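Long-range contacts in beta-Alanyl-CoA:Ammonia Lyase (Clostridium propionicum, PDB 4MZQ), which probably catalyses the elimination of ammonia from beta-alanyl-CoA, and binds zinc and coenzyme A thioesters in a hot-dog-fold assembly: residues D45-L50 and L122-D127; G66-Y71 and K91-V96. All coordinates share one frame; numbering follows the deposited sequence.

Contact 1 of 2, residues D45-L50 and L122-D127; sequences DGDISL and LFIAKD. With 1VU (propionyl Coenzyme A), chain M.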
ATOM      1  N   ASP A  45     -23.562 -18.642  -6.585  1.00 10.50           N
ATOM      2  CA  ASP A  45     -23.587 -18.936  -8.028  1.00 10.68           C
ATOM      3  C   ASP A  45     -22.210 -19.058  -8.697  1.00 10.57           C
ATOM      4  O   ASP A  45     -22.110 -19.083  -9.927  1.00 10.80           O
ATOM      5  CB  ASP A  45     -24.417 -17.875  -8.759  1.00 13.53           C
ATOM      6  CG  ASP A  45     -25.779 -18.405  -9.181  1.00 14.09           C
ATOM      7  OD1 ASP A  45     -26.797 -17.693  -9.000  1.00 15.82           O
ATOM      8  OD2 ASP A  45     -25.838 -19.549  -9.693  1.00 12.22           O
ATOM      9  N   GLY A  46     -21.159 -19.157  -7.893  1.00 11.51           N
ATOM     10  CA  GLY A  46     -19.839 -19.475  -8.414  1.00 11.67           C
ATOM     11  C   GLY A  46     -19.156 -18.442  -9.281  1.00 10.94           C
ATOM     12  O   GLY A  46     -18.396 -18.791 -10.189  1.00 10.75           O
ATOM     13  N   ASP A  47     -19.414 -17.168  -9.000  1.00  9.94           N
ATOM     14  CA  ASP A  47     -18.798 -16.075  -9.741  1.00  9.47           C
ATOM     15  C   ASP A  47     -18.446 -14.967  -8.767  1.00  9.59           C
ATOM     16  O   ASP A  47     -19.160 -14.770  -7.778  1.00 10.63           O
ATOM     17  CB  ASP A  47     -19.736 -15.548 -10.831  1.00  9.84           C
ATOM     18  CG  ASP A  47     -19.011 -14.713 -11.864  1.00 11.33           C
ATOM     19  OD1 ASP A  47     -18.871 -13.492 -11.645  1.00 11.61           O
ATOM     20  OD2 ASP A  47     -18.556 -15.279 -12.890  1.00 11.58           O
ATOM     21  N   ILE A  48     -17.357 -14.251  -9.018  1.00  9.62           N
ATOM     22  CA  ILE A  48     -16.985 -13.162  -8.114  1.00  9.34           C
ATOM     23  C   ILE A  48     -17.941 -11.967  -8.228  1.00  9.51           C
ATOM     24  O   ILE A  48     -17.993 -11.150  -7.319  1.00 10.16           O
ATOM     25  CB  ILE A  48     -15.525 -12.672  -8.318  1.00 11.24           C
ATOM     26  CG1 ILE A  48     -15.265 -12.188  -9.751  1.00  9.28           C
ATOM     27  CG2 ILE A  48     -14.543 -13.754  -7.915  1.00 12.64           C
ATOM     28  CD1 ILE A  48     -13.980 -11.329  -9.853  1.00 11.02           C
ATOM     29  N   SER A  49     -18.684 -11.882  -9.334  1.00  8.61           N
ATOM     30  CA  SER A  49     -19.773 -10.913  -9.515  1.00  8.57           C
ATOM     31  C   SER A  49     -19.274  -9.481  -9.713  1.00  8.43           C
ATOM     32  O   SER A  49     -18.081  -9.196  -9.580  1.00 11.51           O
ATOM     33  CB  SER A  49     -20.757 -10.949  -8.328  1.00  8.96           C
ATOM     34  OG  SER A  49     -20.398  -9.986  -7.333  1.00  9.96           O
ATOM     35  N   LEU A  50     -20.201  -8.595 -10.070  1.00  8.65           N
ATOM     36  CA  LEU A  50     -19.943  -7.161 -10.072  1.00  9.29           C
ATOM     37  C   LEU A  50     -20.872  -6.454  -9.092  1.00 10.46           C
ATOM     38  O   LEU A  50     -22.088  -6.717  -9.049  1.00 10.41           O
ATOM     39  CB  LEU A  50     -20.122  -6.572 -11.479  1.00 11.01           C
ATOM     40  CG  LEU A  50     -19.173  -7.097 -12.564  1.00 12.10           C
ATOM     41  CD1 LEU A  50     -19.695  -6.741 -13.959  1.00 14.22           C
ATOM     42  CD2 LEU A  50     -17.761  -6.546 -12.371  1.00 12.62           C
ATOM     43  N   LEU A 122     -25.492  -7.054  -5.916  1.00  8.39           N
ATOM     44  CA  LEU A 122     -24.451  -7.512  -6.822  1.00  8.72           C
ATOM     45  C   LEU A 122     -25.082  -8.224  -8.012  1.00  9.19           C
ATOM     46  O   LEU A 122     -26.223  -8.676  -7.943  1.00  9.77           O
ATOM     47  CB  LEU A 122     -23.470  -8.443  -6.089  1.00  8.55           C
ATOM     48  CG  LEU A 122     -22.752  -7.819  -4.881  1.00  9.04           C
ATOM     49  CD1 LEU A 122     -23.550  -8.099  -3.616  1.00 10.43           C
ATOM     50  CD2 LEU A 122     -21.332  -8.356  -4.727  1.00  9.25           C
ATOM     51  N   PHE A 123     -24.309  -8.326  -9.089  1.00 10.01           N
ATOM     52  CA  PHE A 123     -24.755  -8.799 -10.393  1.00  9.62           C
ATOM     53  C   PHE A 123     -23.936 -10.005 -10.843  1.00 10.04           C
ATOM     54  O   PHE A 123     -22.714  -9.972 -10.801  1.00 10.01           O
ATOM     55  CB  PHE A 123     -24.618  -7.658 -11.398  1.00  9.89           C
ATOM     56  CG  PHE A 123     -24.859  -8.042 -12.837  1.00 11.80           C
ATOM     57  CD1 PHE A 123     -26.140  -7.984 -13.367  1.00 13.43           C
ATOM     58  CD2 PHE A 123     -23.810  -8.405 -13.668  1.00 12.32           C
ATOM     59  CE1 PHE A 123     -26.378  -8.308 -14.691  1.00 13.97           C
ATOM     60  CE2 PHE A 123     -24.040  -8.738 -15.004  1.00 11.95           C
ATOM     61  CZ  PHE A 123     -25.326  -8.684 -15.513  1.00 12.18           C
ATOM     62  N   ILE A 124     -24.622 -11.055 -11.289  1.00 13.47           N
ATOM     63  CA  ILE A 124     -23.976 -12.118 -12.040  1.00 13.01           C
ATOM     64  C   ILE A 124     -24.795 -12.351 -13.298  1.00 13.36           C
ATOM     65  O   ILE A 124     -25.961 -12.717 -13.211  1.00 14.22           O
ATOM     66  CB  ILE A 124     -23.872 -13.432 -11.248  1.00 12.22           C
ATOM     67  CG1 ILE A 124     -23.192 -13.192  -9.899  1.00 12.05           C
ATOM     68  CG2 ILE A 124     -23.103 -14.484 -12.060  1.00 12.01           C
ATOM     69  CD1 ILE A 124     -23.130 -14.437  -9.030  1.00 11.49           C
ATOM     70  N   ALA A 125     -24.198 -12.094 -14.458  1.00 13.89           N
ATOM     71  CA  ALA A 125     -24.866 -12.332 -15.728  1.00 14.44           C
ATOM     72  C   ALA A 125     -25.375 -13.770 -15.781  1.00 15.33           C
ATOM     73  O   ALA A 125     -24.721 -14.679 -15.266  1.00 13.31           O
ATOM     74  CB  ALA A 125     -23.913 -12.051 -16.894  1.00 15.40           C
ATOM     75  N   LYS A 126     -26.538 -13.969 -16.395  1.00 15.68           N
ATOM     76  CA  LYS A 126     -27.190 -15.275 -16.398  1.00 16.04           C
ATOM     77  C   LYS A 126     -26.246 -16.386 -16.858  1.00 15.09           C
ATOM     78  O   LYS A 126     -26.198 -17.456 -16.246  1.00 14.55           O
ATOM     79  CB  LYS A 126     -28.449 -15.238 -17.278  1.00 17.31           C
ATOM     80  CG  LYS A 126     -29.283 -16.523 -17.272  1.00 18.16           C
ATOM     81  CD  LYS A 126     -29.728 -16.940 -15.860  1.00 20.64           C
ATOM     82  CE  LYS A 126     -30.629 -15.901 -15.200  1.00 21.05           C
ATOM     83  NZ  LYS A 126     -31.125 -16.298 -13.827  1.00 19.04           N
ATOM     84  N   ASP A 127     -25.462 -16.118 -17.899  1.00 16.76           N
ATOM     85  CA  ASP A 127     -24.540 -17.127 -18.438  1.00 17.59           C
ATOM     86  C   ASP A 127     -23.338 -17.386 -17.530  1.00 16.63           C
ATOM     87  O   ASP A 127     -22.580 -18.324 -17.764  1.00 16.98           O
ATOM     88  CB  ASP A 127     -24.061 -16.723 -19.838  1.00 22.31           C
ATOM     89  CG  ASP A 127     -25.093 -17.017 -20.914  1.00 28.28           C
ATOM     90  OD1 ASP A 127     -25.971 -17.872 -20.670  1.00 30.21           O
ATOM     91  OD2 ASP A 127     -25.026 -16.399 -22.006  1.00 31.20           O
TER
HETATM   92  O14 1VU M 201     -34.162  -8.326 -12.369  1.00 13.88           O
HETATM   93  P2  1VU M 201     -32.772  -8.617 -11.835  1.00 14.24           P
HETATM   94  O15 1VU M 201     -31.853  -9.234 -12.855  1.00 14.52           O
HETATM   95  O16 1VU M 201     -32.774  -9.286 -10.482  1.00 13.80           O
HETATM   96  O13 1VU M 201     -32.178  -7.153 -11.485  1.00 13.11           O
HETATM   97  C23 1VU M 201     -31.629  -6.284 -12.478  1.00 12.78           C
HETATM   98  C22 1VU M 201     -31.707  -4.880 -11.925  1.00 13.75           C
HETATM   99  O12 1VU M 201     -32.954  -4.578 -11.267  1.00 15.06           O
HETATM  100  C16 1VU M 201     -30.528  -4.885 -10.962  1.00 13.59           C
HETATM  101  N2  1VU M 201     -29.933  -3.562 -10.722  1.00 14.19           N
HETATM  102  C21 1VU M 201     -29.772  -3.065  -9.502  1.00 12.82           C
HETATM  103  N6  1VU M 201     -30.086  -3.554  -8.289  1.00 12.29           N
HETATM  104  C20 1VU M 201     -29.817  -2.818  -7.202  1.00 10.99           C
HETATM  105  N5  1VU M 201     -29.248  -1.611  -7.284  1.00 11.59           N
HETATM  106  C19 1VU M 201     -28.915  -1.095  -8.485  1.00 12.29           C
HETATM  107  N4  1VU M 201     -28.340   0.121  -8.568  1.00 14.33           N
HETATM  108  C18 1VU M 201     -29.181  -1.825  -9.627  1.00 12.97           C
HETATM  109  N3  1VU M 201     -29.001  -1.603 -10.948  1.00 14.91           N
HETATM  110  C17 1VU M 201     -29.469  -2.682 -11.615  1.00 14.45           C
HETATM  111  O11 1VU M 201     -29.510  -5.657 -11.594  1.00 12.70           O
HETATM  112  C15 1VU M 201     -30.115  -6.494 -12.588  1.00 12.76           C
HETATM  113  C14 1VU M 201     -29.569  -6.116 -13.964  1.00 13.02           C
HETATM  114  O10 1VU M 201     -29.920  -4.770 -14.313  1.00 11.73           O
HETATM  115  P1  1VU M 201     -29.485  -4.179 -15.741  1.00 15.68           P
HETATM  116  O8  1VU M 201     -29.892  -5.189 -16.792  1.00 18.39           O
HETATM  117  O9  1VU M 201     -29.937  -2.754 -15.862  1.00 19.10           O
HETATM  118  O7  1VU M 201     -27.882  -4.264 -15.566  1.00 21.83           O
HETATM  119  P   1VU M 201     -26.899  -3.114 -16.098  1.00 28.31           P
HETATM  120  O5  1VU M 201     -27.127  -2.948 -17.586  1.00 25.83           O
HETATM  121  O6  1VU M 201     -26.982  -1.945 -15.141  1.00 31.13           O
HETATM  122  O4  1VU M 201     -25.488  -3.850 -15.917  1.00 13.49           O
HETATM  123  C13 1VU M 201     -25.021  -4.111 -14.592  1.00 13.96           C
HETATM  124  C10 1VU M 201     -23.497  -4.120 -14.604  1.00 12.15           C
HETATM  125  C11 1VU M 201     -22.985  -4.620 -13.252  1.00 12.46           C
HETATM  126  C12 1VU M 201     -22.991  -5.005 -15.740  1.00 13.44           C
HETATM  127  C9  1VU M 201     -23.063  -2.677 -14.862  1.00 12.90           C
HETATM  128  O3  1VU M 201     -23.875  -1.796 -14.071  1.00 15.34           O
HETATM  129  C8  1VU M 201     -21.608  -2.458 -14.548  1.00 12.57           C
HETATM  130  O2  1VU M 201     -20.729  -2.949 -15.239  1.00 15.43           O
HETATM  131  N1  1VU M 201     -21.375  -1.678 -13.503  1.00  9.64           N
HETATM  132  C7  1VU M 201     -20.078  -1.562 -12.855  1.00  9.51           C
HETATM  133  C6  1VU M 201     -19.933  -2.683 -11.841  1.00  9.75           C
HETATM  134  C5  1VU M 201     -18.604  -2.584 -11.123  1.00 10.81           C
HETATM  135  O1  1VU M 201     -17.592  -2.315 -11.757  1.00 11.80           O
HETATM  136  N   1VU M 201     -18.630  -2.805  -9.803  1.00 11.15           N
HETATM  137  C4  1VU M 201     -17.438  -2.661  -8.967  1.00 11.53           C
HETATM  138  C3  1VU M 201     -16.357  -3.734  -9.175  1.00 11.68           C
HETATM  139  S   1VU M 201     -16.891  -5.372  -8.597  1.00 15.68           S

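Contact 2 of 2, residues G66-Y71 and K91-V96; sequences GDFMEY and KVAKMV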
ATOM      1  N   GLY A  66      -5.787   0.214  15.293  1.00  8.21           N
ATOM      2  CA  GLY A  66      -5.812  -0.644  16.469  1.00  8.65           C
ATOM      3  C   GLY A  66      -7.183  -1.229  16.762  1.00  8.68           C
ATOM      4  O   GLY A  66      -7.343  -2.062  17.662  1.00  9.49           O
ATOM      5  N   ASP A  67      -8.189  -0.814  16.005  1.00 10.58           N
ATOM      6  CA  ASP A  67      -9.501  -1.421  16.165  1.00 11.26           C
ATOM      7  C   ASP A  67      -9.519  -2.784  15.497  1.00 13.19           C
ATOM      8  O   ASP A  67      -9.030  -2.938  14.388  1.00 12.40           O
ATOM      9  CB  ASP A  67     -10.592  -0.550  15.552  1.00 10.21           C
ATOM     10  CG  ASP A  67     -10.928   0.663  16.394  1.00 10.30           C
ATOM     11  OD1 ASP A  67     -10.458   0.781  17.552  1.00  9.22           O
ATOM     12  OD2 ASP A  67     -11.695   1.501  15.886  1.00 10.17           O
ATOM     13  N   PHE A  68     -10.097  -3.768  16.169  1.00  9.06           N
ATOM     14  CA  PHE A  68     -10.390  -5.035  15.525  1.00  8.92           C
ATOM     15  C   PHE A  68     -11.830  -4.983  15.043  1.00  9.17           C
ATOM     16  O   PHE A  68     -12.713  -4.584  15.778  1.00 10.92           O
ATOM     17  CB  PHE A  68     -10.140  -6.186  16.493  1.00  9.90           C
ATOM     18  CG  PHE A  68      -8.678  -6.457  16.723  1.00  9.82           C
ATOM     19  CD1 PHE A  68      -7.956  -5.730  17.665  1.00  9.92           C
ATOM     20  CD2 PHE A  68      -8.023  -7.425  15.980  1.00 11.27           C
ATOM     21  CE1 PHE A  68      -6.601  -5.986  17.867  1.00 10.10           C
ATOM     22  CE2 PHE A  68      -6.669  -7.682  16.180  1.00 10.35           C
ATOM     23  CZ  PHE A  68      -5.966  -6.958  17.126  1.00 10.84           C
ATOM     24  N   MET A  69     -12.058  -5.373  13.794  1.00  8.59           N
ATOM     25  CA  MET A  69     -13.366  -5.142  13.153  1.00  9.28           C
ATOM     26  C   MET A  69     -13.941  -6.397  12.533  1.00 10.32           C
ATOM     27  O   MET A  69     -13.217  -7.220  11.977  1.00 10.29           O
ATOM     28  CB  MET A  69     -13.247  -4.090  12.055  1.00  8.95           C
ATOM     29  CG  MET A  69     -12.771  -2.718  12.502  1.00 10.16           C
ATOM     30  SD  MET A  69     -14.039  -1.832  13.422  1.00 11.28           S
ATOM     31  CE  MET A  69     -15.281  -1.560  12.157  1.00 13.12           C
ATOM     32  N   GLU A  70     -15.258  -6.519  12.592  1.00 10.00           N
ATOM     33  CA  GLU A  70     -15.948  -7.598  11.899  1.00 11.67           C
ATOM     34  C   GLU A  70     -16.877  -7.019  10.871  1.00 11.74           C
ATOM     35  O   GLU A  70     -17.475  -5.967  11.079  1.00 12.74           O
ATOM     36  CB  GLU A  70     -16.738  -8.475  12.866  1.00 15.01           C
ATOM     37  CG  GLU A  70     -15.882  -9.359  13.730  1.00 16.54           C
ATOM     38  CD  GLU A  70     -16.640 -10.567  14.263  1.00 19.19           C
ATOM     39  OE1 GLU A  70     -15.980 -11.501  14.760  1.00 20.96           O
ATOM     40  OE2 GLU A  70     -17.888 -10.585  14.193  1.00 17.80           O
ATOM     41  N   TYR A  71     -17.011  -7.713   9.750  1.00 10.87           N
ATOM     42  CA  TYR A  71     -17.872  -7.243   8.692  1.00 10.70           C
ATOM     43  C   TYR A  71     -18.787  -8.391   8.332  1.00 11.16           C
ATOM     44  O   TYR A  71     -18.318  -9.452   7.952  1.00 12.15           O
ATOM     45  CB  TYR A  71     -17.045  -6.767   7.496  1.00 10.72           C
ATOM     46  CG  TYR A  71     -15.996  -5.748   7.880  1.00  8.84           C
ATOM     47  CD1 TYR A  71     -16.228  -4.382   7.732  1.00 10.20           C
ATOM     48  CD2 TYR A  71     -14.763  -6.147   8.390  1.00  9.93           C
ATOM     49  CE1 TYR A  71     -15.265  -3.444   8.078  1.00 10.30           C
ATOM     50  CE2 TYR A  71     -13.808  -5.222   8.749  1.00 10.18           C
ATOM     51  CZ  TYR A  71     -14.054  -3.882   8.597  1.00  9.98           C
ATOM     52  OH  TYR A  71     -13.069  -2.979   8.960  1.00 11.10           O
ATOM     53  N   LYS A  91     -17.178  -3.157  15.719  1.00  8.94           N
ATOM     54  CA  LYS A  91     -15.889  -3.059  16.399  1.00  8.71           C
ATOM     55  C   LYS A  91     -15.862  -3.986  17.612  1.00  8.39           C
ATOM     56  O   LYS A  91     -16.715  -3.879  18.489  1.00  9.18           O
ATOM     57  CB  LYS A  91     -15.610  -1.621  16.837  1.00  8.03           C
ATOM     58  CG  LYS A  91     -14.204  -1.406  17.395  1.00  7.70           C
ATOM     59  CD  LYS A  91     -14.039   0.044  17.880  1.00  8.10           C
ATOM     60  CE  LYS A  91     -14.519   1.071  16.835  1.00  8.64           C
ATOM     61  NZ  LYS A  91     -13.968   2.428  17.127  1.00 10.79           N
ATOM     62  N   VAL A  92     -14.876  -4.876  17.671  1.00  8.25           N
ATOM     63  CA  VAL A  92     -14.859  -5.862  18.744  1.00 10.45           C
ATOM     64  C   VAL A  92     -13.725  -5.677  19.738  1.00  9.46           C
ATOM     65  O   VAL A  92     -13.757  -6.285  20.805  1.00 10.73           O
ATOM     66  CB  VAL A  92     -14.804  -7.309  18.182  1.00 10.48           C
ATOM     67  CG1 VAL A  92     -16.075  -7.621  17.381  1.00 10.66           C
ATOM     68  CG2 VAL A  92     -13.550  -7.515  17.334  1.00 10.88           C
ATOM     69  N   ALA A  93     -12.766  -4.802  19.420  1.00  8.26           N
ATOM     70  CA  ALA A  93     -11.671  -4.476  20.325  1.00 11.13           C
ATOM     71  C   ALA A  93     -11.015  -3.170  19.891  1.00 11.35           C
ATOM     72  O   ALA A  93     -11.141  -2.765  18.736  1.00 11.63           O
ATOM     73  CB  ALA A  93     -10.652  -5.625  20.367  1.00 11.18           C
ATOM     74  N   LYS A  94     -10.319  -2.503  20.806  1.00 10.50           N
ATOM     75  CA  LYS A  94      -9.765  -1.186  20.496  1.00 10.24           C
ATOM     76  C   LYS A  94      -8.585  -0.847  21.399  1.00 11.15           C
ATOM     77  O   LYS A  94      -8.423  -1.461  22.454  1.00 11.36           O
ATOM     78  CB  LYS A  94     -10.854  -0.128  20.644  1.00 11.35           C
ATOM     79  CG  LYS A  94     -11.440  -0.072  22.059  1.00 13.11           C
ATOM     80  CD  LYS A  94     -12.383   1.119  22.236  1.00 15.61           C
ATOM     81  CE  LYS A  94     -12.737   1.324  23.711  1.00 19.23           C
ATOM     82  NZ  LYS A  94     -13.560   2.551  23.928  1.00 22.60           N
ATOM     83  N   MET A  95      -7.765   0.124  20.987  1.00 10.12           N
ATOM     84  CA  MET A  95      -6.818   0.756  21.911  1.00  8.47           C
ATOM     85  C   MET A  95      -7.584   1.525  22.966  1.00  9.29           C
ATOM     86  O   MET A  95      -8.639   2.101  22.693  1.00 10.48           O
ATOM     87  CB  MET A  95      -5.855   1.713  21.201  1.00  8.38           C
ATOM     88  CG  MET A  95      -5.110   1.122  20.005  1.00  8.76           C
ATOM     89  SD  MET A  95      -4.059  -0.297  20.422  1.00  9.83           S
ATOM     90  CE  MET A  95      -2.873   0.406  21.548  1.00 11.31           C
ATOM     91  N   VAL A  96      -7.049   1.555  24.178  1.00 10.49           N
ATOM     92  CA  VAL A  96      -7.698   2.310  25.235  1.00 11.62           C
ATOM     93  C   VAL A  96      -7.566   3.816  24.997  1.00 12.91           C
ATOM     94  O   VAL A  96      -8.527   4.568  25.224  1.00 14.84           O
ATOM     95  CB  VAL A  96      -7.128   1.927  26.613  1.00 13.56           C
ATOM     96  CG1 VAL A  96      -7.650   2.859  27.691  1.00 16.11           C
ATOM     97  CG2 VAL A  96      -7.513   0.498  26.931  1.00 13.51           C
TER
HETATM   98  O   HOH W   1      -8.005   1.668  18.435  1.00  8.06           O
HETATM   99  O   HOH W   2     -11.631   2.899  18.896  1.00 13.50           O

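Contact 1 of 2, residues D45-L50 and L122-D127
The ring of F123 and the side chain of L50 meet obliquely, L50 CD1 coming within 4.4 Å of F123 CD2, and the propionyl coenzyme A lies against both. Methyl C12 of the pantetheine sits over one face of the ring, displaced toward its rim, 3.9 Å from F123 CE2, while L50 CD2 lies against the ligand's sulfur S, at 4.0 Å. The ring reaches this place because its CG stands anti to the backbone N (chi1 172°). Beneath the two side chains the backbones form an antiparallel hydrogen-bonded pair: L50 N gives a nearly straight bond of 3.0 Å to F123 O, and F123 N returns a shorter, more bent one to L50 O. Away from the ligand, I124 splits into two branches: CG1 packs on S49 CB and carries CD1 to D45 CB at 3.7 Å, while CG2 slides past D47 CB. The chain before the pair is shaped by D47, whose OD1 accepts from S49 N at 2.8 Å on the anti side in an Asx turn; its OD2 binds T104 of the second subunit. D45 OD1 is hydrogen-bonded here to Y83 OH and H142 NE2; D45 and H142 bind zinc in this protein. The arrangement is that of a hot-dog fold where the loop after the central helix enters strand 50-59, beside the acyl-CoA site.

Contact 2 of 2, residues G66-Y71 and K91-V96
D67, just before strand 68-78, crosses K91 of strand 82-95 obliquely, and their conformations bring opposite charges together. K91 runs out with CG anti to its backbone N (chi1 -173°) and bends at chi3 (-49°), folding the ammonium back so that NZ reaches D67 OD2 at 2.8 Å, from above the carboxylate plane. The same OD2 accepts from Y64 N and the same NZ donates to P62 O, so both ends of the salt bridge have further partners. D67 OD1 takes a hydrogen bond from each of two waters: one accepts from M95 N, the other from K91 NZ. M69, bent at chi2 and chi3, curls its thioether over the base of K91, with M69 SD 3.7 Å from K91 CA. Beside F68 N, which donates to A93 O at 2.9 Å, the phenylalanine CB packs on V92 CG2 at 3.8 Å, and its ring meets A93 CB obliquely. The side chains of V92 and E70 cross at about a right angle, V92 CG1 touching E70 CG, while E70 OE1 is hydrogen-bonded to H9 ND1 and OE2 to H72 NE2. G66, with phi 93°, lies against M95 CG, which stands on the side of its CA where a side chain would start. F68 pairs with A93 but M69 with K91; this one-residue shift is a beta bulge at the open end of the hairpin of strands 68-78 and 82-95, in the hot-dog fold's antiparallel sheet.

In the fold
Both contacts are mostly buried and belong to the same antiparallel sheet, on opposite sides of the chain's centre, with centres about 32 Å apart. Contact 2 joins the neighbouring strands 68-78 and 82-95; contact 1 ties the loop after helix 27-45, and the start of strand 50-59, to the end of strand 106-123, which adjoins 82-95. Contact 2 is nested within the loop that contact 1 closes. Apart from its two backbone hydrogen bonds, contact 1 is apolar between its segments, bordering propionyl coenzyme A and the zinc site, whereas contact 2 adds a salt bridge and bridging waters away from the annotated sites. Both touch the second subunit: M95 packs against I48 of that subunit, and I48 against its M95.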